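PDB 7B04: nitrite oxidoreductase subunit A from Kuenenia stuttgartiensis, which belongs to the molybdopterin oxidoreductase family and carries a molybdenum atom, bound MD1 groups and an iron-sulfur cluster. Local coordinates for residues Ala522-Glu527 with His560-Asn565; Leu286-Val291 with Gly564-Gly569; Pro207-Asp212 with Pro623-Thr628. One frame throughout, in Å; residues are numbered along the deposited sequence.

Contact 1. Residues Ala522-Glu527 with His560-Asn565; sequences AIHYGE and HTWAGN. With MD1 (phosphoric acid 4-(2-amino-4-oxo-3,4,5,6,-tetrahydro-pteridin-6-yl)-2-hydroxy-3,4-dimercapto-but-3-en-yl ester guanylate ester), chain C.
Trp-562 gives its indole N-H to His-524: NE1 lies 2.7 Å from ND1, with an N-H...N angle of 157°. The donor is tilted somewhat from the imidazole plane, and the two rings, nearly parallel at 8°, meet rim to rim with neither over the other. His-524 CG stands anti to its carbonyl carbon (chi1 -71°), and the bond to ND1 helps hold the turn of the ring beyond it. Three backbone bonds run beside it: His-560 N to Ile-523 O (2.8 Å), Tyr-525 N to His-560 O, and Trp-562 N to Tyr-525 O. Farther along the chain, Glu-527 N donates to phosphate oxygen O2B of MD1 at 3.0 Å. Gly-526, which has no side chain, lets the same O2B approach its CA to 3.4 Å. His-560 O also sits over the centre of the Tyr-525 ring, 3.1 Å above its plane, while Thr-561 CB meets CE2 at 3.5 Å. The Tyr-525 hydroxyl is bonded to His-280 and Ser-559. On the other face of the sheet His-560 lies alongside His-524, CD2 3.7 Å from CE1, its own nitrogens held by Ser-289 and Ser-557. The two strands are neighbours in a five-stranded parallel sheet, consistent with the Rossmann-like alpha/beta architecture of molybdopterin oxidoreductases, with 558-561 at its edge within this chain and the loops after both strands reaching MD1.

Contact 2. Residues Leu286-Val291 with Gly564-Gly569; sequences LQTSDV and GNYKAG. With MD1 (phosphoric acid 4-(2-amino-4-oxo-3,4,5,6,-tetrahydro-pteridin-6-yl)-2-hydroxy-3,4-dimercapto-but-3-en-yl ester guanylate ester), chain C.
Tyr-566 extends across to Gln-287, Thr-288 and Asp-290, all of it buried. From CB the chain turns so that CG falls between the backbone N and the carbonyl carbon (chi1 68°). At CD2 and CE2 the ring runs past the carboxamide of Gln-287 in the opposite direction. OE1 comes to the ring edge, 3.5 Å from CE2, with the amide plane 87° from the ring; NE2 is engaged by Asp-1090 O. Over one face stands Thr-288 OG1, off-centre and 3.9 Å above the plane, itself bonded to Tyr-270 OH and to Gln-287 O; the Tyr-270 ring also stacks with Tyr-566. Lys-567 CB lies over the opposite face. The loop bearing the tyrosine follows strand 558-561 in the molybdopterin-binding fold: Gly-564 CA packs 3.6 Å from S13 of MD1, and the Tyr-566 side chain is about 8 Å from the molybdenum atom at nearest. Toward the tip, CZ meets Thr-288 CB at 3.5 Å, and CE1 has Asp-290 OD2 at its edge. The hydroxyl OH donates to that same OD2 at 2.7 Å, tip to tip, from 49° above the carboxylate plane. Lys-567, centre of an inverse gamma turn, bends back so that NZ forms a salt bridge with the syn side of Asp-290 OD1 (3.2 Å), an oxygen that is also paired with Arg-808.

Contact 3. Residues Pro207-Asp212 with Pro623-Thr628; sequences PKEMVD and PLIVNT
Pro-207, whose ring packs against Pro-623 and Ile-625, presents its carbonyl O to two backbone N-H groups, Val-211 N at 3.2 Å and, more weakly, Met-210 N. It occupies the N-cap position of helix 208-213, and the contact sets the first turn of this helix against one strand of the two-stranded antiparallel hairpin 625-627/633-635 and against Pro-623 just ahead of it. Across the contact the meeting is apolar. Pro-207 and Pro-623 cross obliquely, CG of the first 4.0 Å from CD of the second. The same Pro-207 CG, together with CB, faces the tip of Ile-625, with CG 4.1 Å from CD1. One turn along, Met-210 reaches the other proline: its CG stands anti to its carbonyl carbon (chi1 -69°), SD continues anti to CA (chi2 -180°), and CG lies 3.9 Å from Pro-623 CG. The pyrrolidine of Pro-623 is thus met by Pro-207 and by the thioether of Met-210. Glu-209 adds only a marginal touch to Ile-625; its OE1 is engaged in a salt bridge with Arg-633 of the partner strand, a second link from helix to hairpin. A salt bridge between Lys-208 and Asp-212 spans one turn on a part of the helix that does not meet the hairpin. Behind the strand, Leu-624 and Val-626 pack on helix 882-887, while Val-211 packs on helix 195-204. Hence both elements are backed by helices of the same chain at this site, far from the cofactors of the other contacts. The nearest approach between the segments is Met-210 SD to Pro-623 CD, 3.5 Å.

Overall arrangement
From the N terminus, residues 207-212 come first and meet their partner only at 623-628, so contact 3 closes the longest loop and encloses the other two. Within it, 286-291 opens contact 2, strand 521-525 opens contact 1, and both close on one continuous run, 560-569, sharing Gly-564 and Asn-565. Contacts 1 and 2, with centres about 10 Å apart, touch directly, with a probable hydrogen bond from Thr-561 N to Ser-289 O; together they join the edge of the parallel sheet to the loop before strand 301-304, beside MD1. Contact 3 lies apart, its nearest atoms about 20 Å from contact 1, tying a peripheral helix to a hairpin.

Contact 1. Residues Ala522-Glu527 with His560-Asn565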
loop_
_atom_site.group_PDB
_atom_site.type_symbol
_atom_site.label_atom_id
_atom_site.label_comp_id
_atom_site.label_asym_id
_atom_site.label_seq_id
_atom_site.Cartn_x
_atom_site.Cartn_y
_atom_site.Cartn_z
ATOM N N ALA B 522 11.015 24.225 -4.289
ATOM C CA ALA B 522 10.476 23.649 -3.067
ATOM C C ALA B 522 11.295 22.432 -2.674
ATOM O O ALA B 522 11.609 21.581 -3.514
ATOM C CB ALA B 522 9.006 23.249 -3.235
ATOM N N ILE B 523 11.656 22.371 -1.395
ATOM C CA ILE B 523 12.375 21.244 -0.820
ATOM C C ILE B 523 11.396 20.486 0.059
ATOM O O ILE B 523 10.807 21.062 0.983
ATOM C CB ILE B 523 13.605 21.693 -0.018
ATOM C CG1 ILE B 523 14.535 22.521 -0.901
ATOM C CG2 ILE B 523 14.336 20.487 0.534
ATOM C CD1 ILE B 523 15.622 23.243 -0.144
ATOM N N HIS B 524 11.221 19.203 -0.224
ATOM C CA HIS B 524 10.313 18.356 0.529
ATOM C C HIS B 524 11.092 17.231 1.187
ATOM O O HIS B 524 11.986 16.632 0.575
ATOM C CB HIS B 524 9.208 17.800 -0.361
ATOM C CG HIS B 524 8.216 18.836 -0.784
ATOM N ND1 HIS B 524 7.055 19.090 -0.089
ATOM C CD2 HIS B 524 8.243 19.725 -1.801
ATOM C CE1 HIS B 524 6.390 20.064 -0.683
ATOM N NE2 HIS B 524 7.091 20.467 -1.727
ATOM N N TYR B 525 10.736 16.950 2.436
ATOM C CA TYR B 525 11.425 15.945 3.223
ATOM C C TYR B 525 10.447 15.279 4.168
ATOM O O TYR B 525 9.308 15.719 4.336
ATOM C CB TYR B 525 12.577 16.537 4.033
ATOM C CG TYR B 525 12.341 17.898 4.631
ATOM C CD1 TYR B 525 12.523 19.043 3.874
ATOM C CD2 TYR B 525 11.992 18.043 5.969
ATOM C CE1 TYR B 525 12.331 20.285 4.413
ATOM C CE2 TYR B 525 11.803 19.295 6.522
ATOM C CZ TYR B 525 11.973 20.408 5.739
ATOM O OH TYR B 525 11.783 21.647 6.291
ATOM N N GLY B 526 10.912 14.214 4.784
ATOM C CA GLY B 526 10.109 13.452 5.719
ATOM C C GLY B 526 10.992 12.734 6.696
ATOM O O GLY B 526 12.089 13.194 7.027
ATOM N N GLU B 527 10.515 11.587 7.150
ATOM C CA GLU B 527 11.171 10.822 8.195
ATOM C C GLU B 527 12.262 9.911 7.661
ATOM O O GLU B 527 12.848 9.146 8.433
ATOM C CB GLU B 527 10.119 10.044 8.982
ATOM C CG GLU B 527 9.265 10.976 9.832
ATOM C CD GLU B 527 8.286 11.789 9.005
ATOM O OE1 GLU B 527 7.627 11.206 8.125
ATOM O OE2 GLU B 527 8.205 13.020 9.206
ATOM N N HIS B 560 9.450 21.989 3.293
ATOM C CA HIS B 560 8.331 21.358 3.975
ATOM C C HIS B 560 8.666 19.935 4.392
ATOM O O HIS B 560 9.383 19.220 3.685
ATOM C CB HIS B 560 7.085 21.356 3.081
ATOM C CG HIS B 560 6.744 22.703 2.524
ATOM N ND1 HIS B 560 6.247 23.725 3.304
ATOM C CD2 HIS B 560 6.837 23.199 1.267
ATOM C CE1 HIS B 560 6.047 24.793 2.551
ATOM N NE2 HIS B 560 6.395 24.499 1.311
ATOM N N THR B 561 8.138 19.533 5.546
ATOM C CA THR B 561 8.213 18.161 6.019
ATOM C C THR B 561 6.847 17.497 5.894
ATOM O O THR B 561 5.809 18.165 5.915
ATOM C CB THR B 561 8.693 18.089 7.475
ATOM O OG1 THR B 561 8.953 16.725 7.828
ATOM C CG2 THR B 561 7.647 18.656 8.419
ATOM N N TRP B 562 6.860 16.176 5.748
ATOM C CA TRP B 562 5.639 15.399 5.600
ATOM C C TRP B 562 5.618 14.278 6.621
ATOM O O TRP B 562 6.654 13.682 6.928
ATOM C CB TRP B 562 5.508 14.827 4.194
ATOM C CG TRP B 562 5.340 15.884 3.178
ATOM C CD1 TRP B 562 6.260 16.290 2.263
ATOM C CD2 TRP B 562 4.182 16.701 2.976
ATOM N NE1 TRP B 562 5.745 17.302 1.496
ATOM C CE2 TRP B 562 4.470 17.576 1.915
ATOM C CE3 TRP B 562 2.927 16.773 3.589
ATOM C CZ2 TRP B 562 3.554 18.512 1.448
ATOM C CZ3 TRP B 562 2.017 17.704 3.125
ATOM C CH2 TRP B 562 2.336 18.560 2.065
ATOM N N ALA B 563 4.430 13.992 7.135
ATOM C CA ALA B 563 4.285 13.064 8.241
ATOM C C ALA B 563 2.850 12.546 8.239
ATOM O O ALA B 563 2.144 12.651 7.230
ATOM C CB ALA B 563 4.665 13.757 9.557
ATOM N N GLY B 564 2.423 11.982 9.362
ATOM C CA GLY B 564 1.036 11.619 9.525
ATOM C C GLY B 564 0.186 12.853 9.767
ATOM O O GLY B 564 0.611 13.996 9.590
ATOM N N ASN B 565 -1.052 12.605 10.185
ATOM C CA ASN B 565 -2.012 13.682 10.422
ATOM C C ASN B 565 -1.867 14.161 11.860
ATOM O O ASN B 565 -2.357 13.524 12.793
ATOM C CB ASN B 565 -3.434 13.227 10.125
ATOM C CG ASN B 565 -4.327 14.379 9.713
ATOM O OD1 ASN B 565 -3.893 15.532 9.690
ATOM N ND2 ASN B 565 -5.575 14.076 9.383
HETATM P PB MD1 C . 8.377 9.018 4.824
HETATM O O3B MD1 C . 9.494 8.136 5.654
HETATM O O1B MD1 C . 8.553 8.789 3.342
HETATM O O2B MD1 C . 8.566 10.483 5.133
HETATM O O3A MD1 C . 6.869 8.534 5.291
HETATM C C10 MD1 C . 6.403 8.804 6.585
HETATM C C11 MD1 C . 4.869 9.057 6.525
HETATM O O11 MD1 C . 4.324 8.087 5.369
HETATM C C12 MD1 C . 4.343 8.932 7.752
HETATM S S12 MD1 C . 5.300 9.528 9.176
HETATM C C13 MD1 C . 2.945 8.368 8.118
HETATM S S13 MD1 C . 2.529 8.356 9.885
HETATM C C14 MD1 C . 1.983 7.807 7.209
HETATM N N15 MD1 C . 2.685 6.469 6.673
HETATM C C16 MD1 C . 2.065 5.944 5.525
HETATM C C15 MD1 C . 1.878 4.483 5.319
HETATM O O14 MD1 C . 2.247 3.712 6.139
HETATM N N17 MD1 C . 1.219 4.005 4.073
HETATM C C17 MD1 C . 0.739 5.016 3.006
HETATM N N16 MD1 C . 0.097 4.539 1.796
HETATM N N18 MD1 C . 0.931 6.500 3.213
HETATM C C20 MD1 C . 1.565 6.981 4.414
HETATM N N8 MD1 C . 1.771 8.353 4.655
HETATM C C7 MD1 C . 1.411 8.737 6.171
HETATM P PA MD1 C . 10.497 7.017 4.977
HETATM O O1A MD1 C . 11.032 6.137 6.078
HETATM O O2A MD1 C . 9.703 6.191 3.994
HETATM O "O5'" MD1 C . 11.765 7.723 4.194
HETATM C "C5'" MD1 C . 11.597 8.159 2.879
HETATM C "C4'" MD1 C . 12.906 7.945 2.040
HETATM O "O4'" MD1 C . 14.152 8.592 2.721
HETATM C "C1'" MD1 C . 15.240 7.494 2.567
HETATM N N9 MD1 C . 16.335 7.652 3.560
HETATM C C4 MD1 C . 17.164 8.687 3.467
HETATM N N3 MD1 C . 17.237 9.823 2.504
HETATM C C2 MD1 C . 18.277 10.840 2.650
HETATM N N2 MD1 C . 18.347 11.946 1.712
HETATM N N1 MD1 C . 19.234 10.744 3.725
HETATM C C6 MD1 C . 19.158 9.650 4.645
HETATM O O6 MD1 C . 19.938 9.566 5.530
HETATM C C5 MD1 C . 18.064 8.587 4.484
HETATM N N7 MD1 C . 17.773 7.494 5.183
HETATM C C8 MD1 C . 16.701 6.903 4.618
HETATM C "C2'" MD1 C . 14.569 6.436 2.781
HETATM O "O2'" MD1 C . 15.275 5.264 2.280
HETATM C "C3'" MD1 C . 13.170 6.697 1.926
HETATM O "O3'" MD1 C . 13.382 6.380 0.520
#

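Contact 2. Residues Leu286-Val291 with Gly564-Gly569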
loop_
_atom_site.group_PDB
_atom_site.type_symbol
_atom_site.label_atom_id
_atom_site.label_comp_id
_atom_site.label_asym_id
_atom_site.label_seq_id
_atom_site.Cartn_x
_atom_site.Cartn_y
_atom_site.Cartn_z
ATOM N N LEU B 286 7.304 27.435 14.123
ATOM C CA LEU B 286 5.990 26.837 13.952
ATOM C C LEU B 286 6.120 25.323 14.025
ATOM O O LEU B 286 7.177 24.763 13.714
ATOM C CB LEU B 286 5.356 27.253 12.620
ATOM C CG LEU B 286 3.832 27.241 12.492
ATOM C CD1 LEU B 286 3.431 28.294 11.493
ATOM C CD2 LEU B 286 3.311 25.881 12.054
ATOM N N GLN B 287 5.038 24.670 14.458
ATOM C CA GLN B 287 5.050 23.221 14.640
ATOM C C GLN B 287 5.553 22.502 13.391
ATOM O O GLN B 287 6.471 21.678 13.462
ATOM C CB GLN B 287 3.648 22.737 15.013
ATOM C CG GLN B 287 3.583 21.287 15.456
ATOM C CD GLN B 287 2.160 20.801 15.656
ATOM O OE1 GLN B 287 1.203 21.467 15.259
ATOM N NE2 GLN B 287 2.014 19.637 16.277
ATOM N N THR B 288 4.965 22.807 12.235
ATOM C CA THR B 288 5.324 22.118 11.002
ATOM C C THR B 288 4.993 23.011 9.816
ATOM O O THR B 288 3.903 23.588 9.758
ATOM C CB THR B 288 4.597 20.773 10.879
ATOM O OG1 THR B 288 5.254 19.797 11.698
ATOM C CG2 THR B 288 4.604 20.288 9.435
ATOM N N SER B 289 5.933 23.125 8.881
ATOM C CA SER B 289 5.688 23.791 7.608
ATOM C C SER B 289 5.302 22.739 6.572
ATOM O O SER B 289 6.150 21.966 6.118
ATOM C CB SER B 289 6.924 24.570 7.165
ATOM O OG SER B 289 6.744 25.137 5.879
ATOM N N ASP B 290 4.015 22.689 6.224
ATOM C CA ASP B 290 3.504 21.794 5.193
ATOM C C ASP B 290 2.493 22.560 4.346
ATOM O O ASP B 290 2.165 23.714 4.635
ATOM C CB ASP B 290 2.899 20.526 5.806
ATOM C CG ASP B 290 1.842 20.828 6.846
ATOM O OD1 ASP B 290 1.596 22.021 7.131
ATOM O OD2 ASP B 290 1.260 19.866 7.386
ATOM N N VAL B 291 1.977 21.912 3.300
ATOM C CA VAL B 291 1.133 22.578 2.314
ATOM C C VAL B 291 -0.048 21.694 1.937
ATOM O O VAL B 291 -0.008 20.469 2.087
ATOM C CB VAL B 291 1.915 22.951 1.032
ATOM C CG1 VAL B 291 3.013 23.949 1.337
ATOM C CG2 VAL B 291 2.489 21.703 0.373
ATOM N N GLY B 564 2.423 11.982 9.362
ATOM C CA GLY B 564 1.036 11.619 9.525
ATOM C C GLY B 564 0.186 12.853 9.767
ATOM O O GLY B 564 0.611 13.996 9.590
ATOM N N ASN B 565 -1.052 12.605 10.185
ATOM C CA ASN B 565 -2.012 13.682 10.422
ATOM C C ASN B 565 -1.867 14.161 11.860
ATOM O O ASN B 565 -2.357 13.524 12.793
ATOM C CB ASN B 565 -3.434 13.227 10.125
ATOM C CG ASN B 565 -4.327 14.379 9.713
ATOM O OD1 ASN B 565 -3.893 15.532 9.690
ATOM N ND2 ASN B 565 -5.575 14.076 9.383
ATOM N N TYR B 566 -1.213 15.309 12.033
ATOM C CA TYR B 566 -0.890 15.851 13.345
ATOM C C TYR B 566 -1.662 17.107 13.699
ATOM O O TYR B 566 -1.710 17.467 14.880
ATOM C CB TYR B 566 0.598 16.219 13.399
ATOM C CG TYR B 566 0.890 17.393 12.488
ATOM C CD1 TYR B 566 1.078 17.205 11.126
ATOM C CD2 TYR B 566 0.931 18.694 12.982
ATOM C CE1 TYR B 566 1.314 18.270 10.284
ATOM C CE2 TYR B 566 1.164 19.765 12.146
ATOM C CZ TYR B 566 1.358 19.547 10.800
ATOM O OH TYR B 566 1.590 20.615 9.968
ATOM N N LYS B 567 -2.257 17.786 12.718
ATOM C CA LYS B 567 -2.625 19.191 12.881
ATOM C C LYS B 567 -3.901 19.306 13.713
ATOM O O LYS B 567 -4.990 19.619 13.227
ATOM C CB LYS B 567 -2.765 19.872 11.527
ATOM C CG LYS B 567 -2.859 21.392 11.625
ATOM C CD LYS B 567 -2.828 22.059 10.259
ATOM C CE LYS B 567 -1.473 22.680 9.967
ATOM N NZ LYS B 567 -0.477 21.668 9.533
ATOM N N ALA B 568 -3.744 19.047 15.014
ATOM C CA ALA B 568 -4.799 19.386 15.955
ATOM C C ALA B 568 -4.937 20.890 16.116
ATOM O O ALA B 568 -5.930 21.351 16.687
ATOM C CB ALA B 568 -4.534 18.735 17.314
ATOM N N GLY B 569 -3.964 21.656 15.620
ATOM C CA GLY B 569 -4.032 23.098 15.576
ATOM C C GLY B 569 -4.953 23.650 14.514
ATOM O O GLY B 569 -5.046 24.873 14.372
HETATM P PB MD1 C . 8.377 9.018 4.824
HETATM O O3B MD1 C . 9.494 8.136 5.654
HETATM O O1B MD1 C . 8.553 8.789 3.342
HETATM O O2B MD1 C . 8.566 10.483 5.133
HETATM O O3A MD1 C . 6.869 8.534 5.291
HETATM C C10 MD1 C . 6.403 8.804 6.585
HETATM C C11 MD1 C . 4.869 9.057 6.525
HETATM O O11 MD1 C . 4.324 8.087 5.369
HETATM C C12 MD1 C . 4.343 8.932 7.752
HETATM S S12 MD1 C . 5.300 9.528 9.176
HETATM C C13 MD1 C . 2.945 8.368 8.118
HETATM S S13 MD1 C . 2.529 8.356 9.885
HETATM C C14 MD1 C . 1.983 7.807 7.209
HETATM N N15 MD1 C . 2.685 6.469 6.673
HETATM C C16 MD1 C . 2.065 5.944 5.525
HETATM C C15 MD1 C . 1.878 4.483 5.319
HETATM O O14 MD1 C . 2.247 3.712 6.139
HETATM N N17 MD1 C . 1.219 4.005 4.073
HETATM C C17 MD1 C . 0.739 5.016 3.006
HETATM N N16 MD1 C . 0.097 4.539 1.796
HETATM N N18 MD1 C . 0.931 6.500 3.213
HETATM C C20 MD1 C . 1.565 6.981 4.414
HETATM N N8 MD1 C . 1.771 8.353 4.655
HETATM C C7 MD1 C . 1.411 8.737 6.171
HETATM P PA MD1 C . 10.497 7.017 4.977
HETATM O O1A MD1 C . 11.032 6.137 6.078
HETATM O O2A MD1 C . 9.703 6.191 3.994
HETATM O "O5'" MD1 C . 11.765 7.723 4.194
HETATM C "C5'" MD1 C . 11.597 8.159 2.879
HETATM C "C4'" MD1 C . 12.906 7.945 2.040
HETATM O "O4'" MD1 C . 14.152 8.592 2.721
HETATM C "C1'" MD1 C . 15.240 7.494 2.567
HETATM N N9 MD1 C . 16.335 7.652 3.560
HETATM C C4 MD1 C . 17.164 8.687 3.467
HETATM N N3 MD1 C . 17.237 9.823 2.504
HETATM C C2 MD1 C . 18.277 10.840 2.650
HETATM N N2 MD1 C . 18.347 11.946 1.712
HETATM N N1 MD1 C . 19.234 10.744 3.725
HETATM C C6 MD1 C . 19.158 9.650 4.645
HETATM O O6 MD1 C . 19.938 9.566 5.530
HETATM C C5 MD1 C . 18.064 8.587 4.484
HETATM N N7 MD1 C . 17.773 7.494 5.183
HETATM C C8 MD1 C . 16.701 6.903 4.618
HETATM C "C2'" MD1 C . 14.569 6.436 2.781
HETATM O "O2'" MD1 C . 15.275 5.264 2.280
HETATM C "C3'" MD1 C . 13.170 6.697 1.926
HETATM O "O3'" MD1 C . 13.382 6.380 0.520
#

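Contact 3. Residues Pro207-Asp212 with Pro623-Thr628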
loop_
_atom_site.group_PDB
_atom_site.type_symbol
_atom_site.label_atom_id
_atom_site.label_comp_id
_atom_site.label_asym_id
_atom_site.label_seq_id
_atom_site.Cartn_x
_atom_site.Cartn_y
_atom_site.Cartn_z
ATOM N N PRO B 207 13.912 8.111 39.013
ATOM C CA PRO B 207 14.639 9.307 39.452
ATOM C C PRO B 207 13.766 10.231 40.288
ATOM O O PRO B 207 12.539 10.251 40.161
ATOM C CB PRO B 207 15.052 9.975 38.134
ATOM C CG PRO B 207 15.013 8.876 37.120
ATOM C CD PRO B 207 13.888 7.985 37.548
ATOM N N LYS B 208 14.423 11.000 41.162
ATOM C CA LYS B 208 13.701 11.929 42.026
ATOM C C LYS B 208 13.011 13.018 41.217
ATOM O O LYS B 208 11.953 13.515 41.619
ATOM C CB LYS B 208 14.679 12.564 43.020
ATOM C CG LYS B 208 14.106 12.982 44.368
ATOM C CD LYS B 208 14.674 14.336 44.791
ATOM C CE LYS B 208 13.991 14.897 46.025
ATOM N NZ LYS B 208 12.560 15.213 45.824
ATOM N N GLU B 209 13.591 13.394 40.075
ATOM C CA GLU B 209 12.978 14.399 39.215
ATOM C C GLU B 209 11.640 13.926 38.656
ATOM O O GLU B 209 10.697 14.716 38.534
ATOM C CB GLU B 209 13.940 14.762 38.082
ATOM C CG GLU B 209 15.210 15.456 38.551
ATOM C CD GLU B 209 16.277 14.483 39.022
ATOM O OE1 GLU B 209 16.054 13.259 38.920
ATOM O OE2 GLU B 209 17.339 14.941 39.496
ATOM N N MET B 210 11.537 12.638 38.314
ATOM C CA MET B 210 10.268 12.111 37.817
ATOM C C MET B 210 9.233 11.988 38.926
ATOM O O MET B 210 8.029 12.090 38.662
ATOM C CB MET B 210 10.485 10.755 37.148
ATOM C CG MET B 210 11.249 10.824 35.841
ATOM S SD MET B 210 11.465 9.194 35.108
ATOM C CE MET B 210 9.789 8.827 34.595
ATOM N N VAL B 211 9.674 11.776 40.164
ATOM C CA VAL B 211 8.733 11.655 41.272
ATOM C C VAL B 211 8.281 13.033 41.739
ATOM O O VAL B 211 7.120 13.221 42.119
ATOM C CB VAL B 211 9.365 10.837 42.413
ATOM C CG1 VAL B 211 8.401 10.715 43.584
ATOM C CG2 VAL B 211 9.774 9.458 41.915
ATOM N N ASP B 212 9.188 14.015 41.721
ATOM C CA ASP B 212 8.810 15.380 42.077
ATOM C C ASP B 212 7.867 15.999 41.052
ATOM O O ASP B 212 7.045 16.850 41.411
ATOM C CB ASP B 212 10.060 16.243 42.239
ATOM C CG ASP B 212 10.896 15.831 43.430
ATOM O OD1 ASP B 212 10.330 15.266 44.392
ATOM O OD2 ASP B 212 12.120 16.070 43.407
ATOM N N PRO B 623 14.641 9.917 32.001
ATOM C CA PRO B 623 15.079 11.070 31.208
ATOM C C PRO B 623 16.548 10.914 30.827
ATOM O O PRO B 623 17.219 9.961 31.218
ATOM C CB PRO B 623 14.873 12.257 32.157
ATOM C CG PRO B 623 13.979 11.742 33.250
ATOM C CD PRO B 623 14.341 10.298 33.389
ATOM N N LEU B 624 17.048 11.879 30.055
ATOM C CA LEU B 624 18.455 11.872 29.662
ATOM C C LEU B 624 19.274 12.365 30.843
ATOM O O LEU B 624 19.454 13.564 31.056
ATOM C CB LEU B 624 18.692 12.728 28.424
ATOM C CG LEU B 624 20.151 12.989 28.020
ATOM C CD1 LEU B 624 20.934 11.699 27.851
ATOM C CD2 LEU B 624 20.208 13.809 26.744
ATOM N N ILE B 625 19.768 11.416 31.629
ATOM C CA ILE B 625 20.664 11.693 32.740
ATOM C C ILE B 625 21.930 10.892 32.495
ATOM O O ILE B 625 21.875 9.659 32.374
ATOM C CB ILE B 625 20.046 11.314 34.093
ATOM C CG1 ILE B 625 18.644 11.907 34.246
ATOM C CG2 ILE B 625 20.955 11.769 35.232
ATOM C CD1 ILE B 625 17.828 11.229 35.319
ATOM N N VAL B 626 23.064 11.579 32.428
ATOM C CA VAL B 626 24.341 10.928 32.187
ATOM C C VAL B 626 25.252 11.337 33.334
ATOM O O VAL B 626 25.239 12.493 33.782
ATOM C CB VAL B 626 24.959 11.267 30.811
ATOM C CG1 VAL B 626 25.355 12.724 30.725
ATOM C CG2 VAL B 626 26.160 10.379 30.551
ATOM N N ASN B 627 26.039 10.380 33.819
ATOM C CA ASN B 627 26.946 10.624 34.939
ATOM C C ASN B 627 28.276 11.096 34.353
ATOM O O ASN B 627 29.239 10.341 34.159
ATOM C CB ASN B 627 27.060 9.384 35.808
ATOM C CG ASN B 627 25.800 9.126 36.634
ATOM O OD1 ASN B 627 25.081 10.055 37.001
ATOM N ND2 ASN B 627 25.524 7.856 36.915
ATOM N N THR B 628 28.300 12.394 34.060
ATOM C CA THR B 628 29.435 13.010 33.411
ATOM C C THR B 628 30.665 12.951 34.301
ATOM O O THR B 628 30.557 13.069 35.527
ATOM C CB THR B 628 29.142 14.470 33.083
ATOM O OG1 THR B 628 27.741 14.725 33.219
ATOM C CG2 THR B 628 29.558 14.734 31.728
#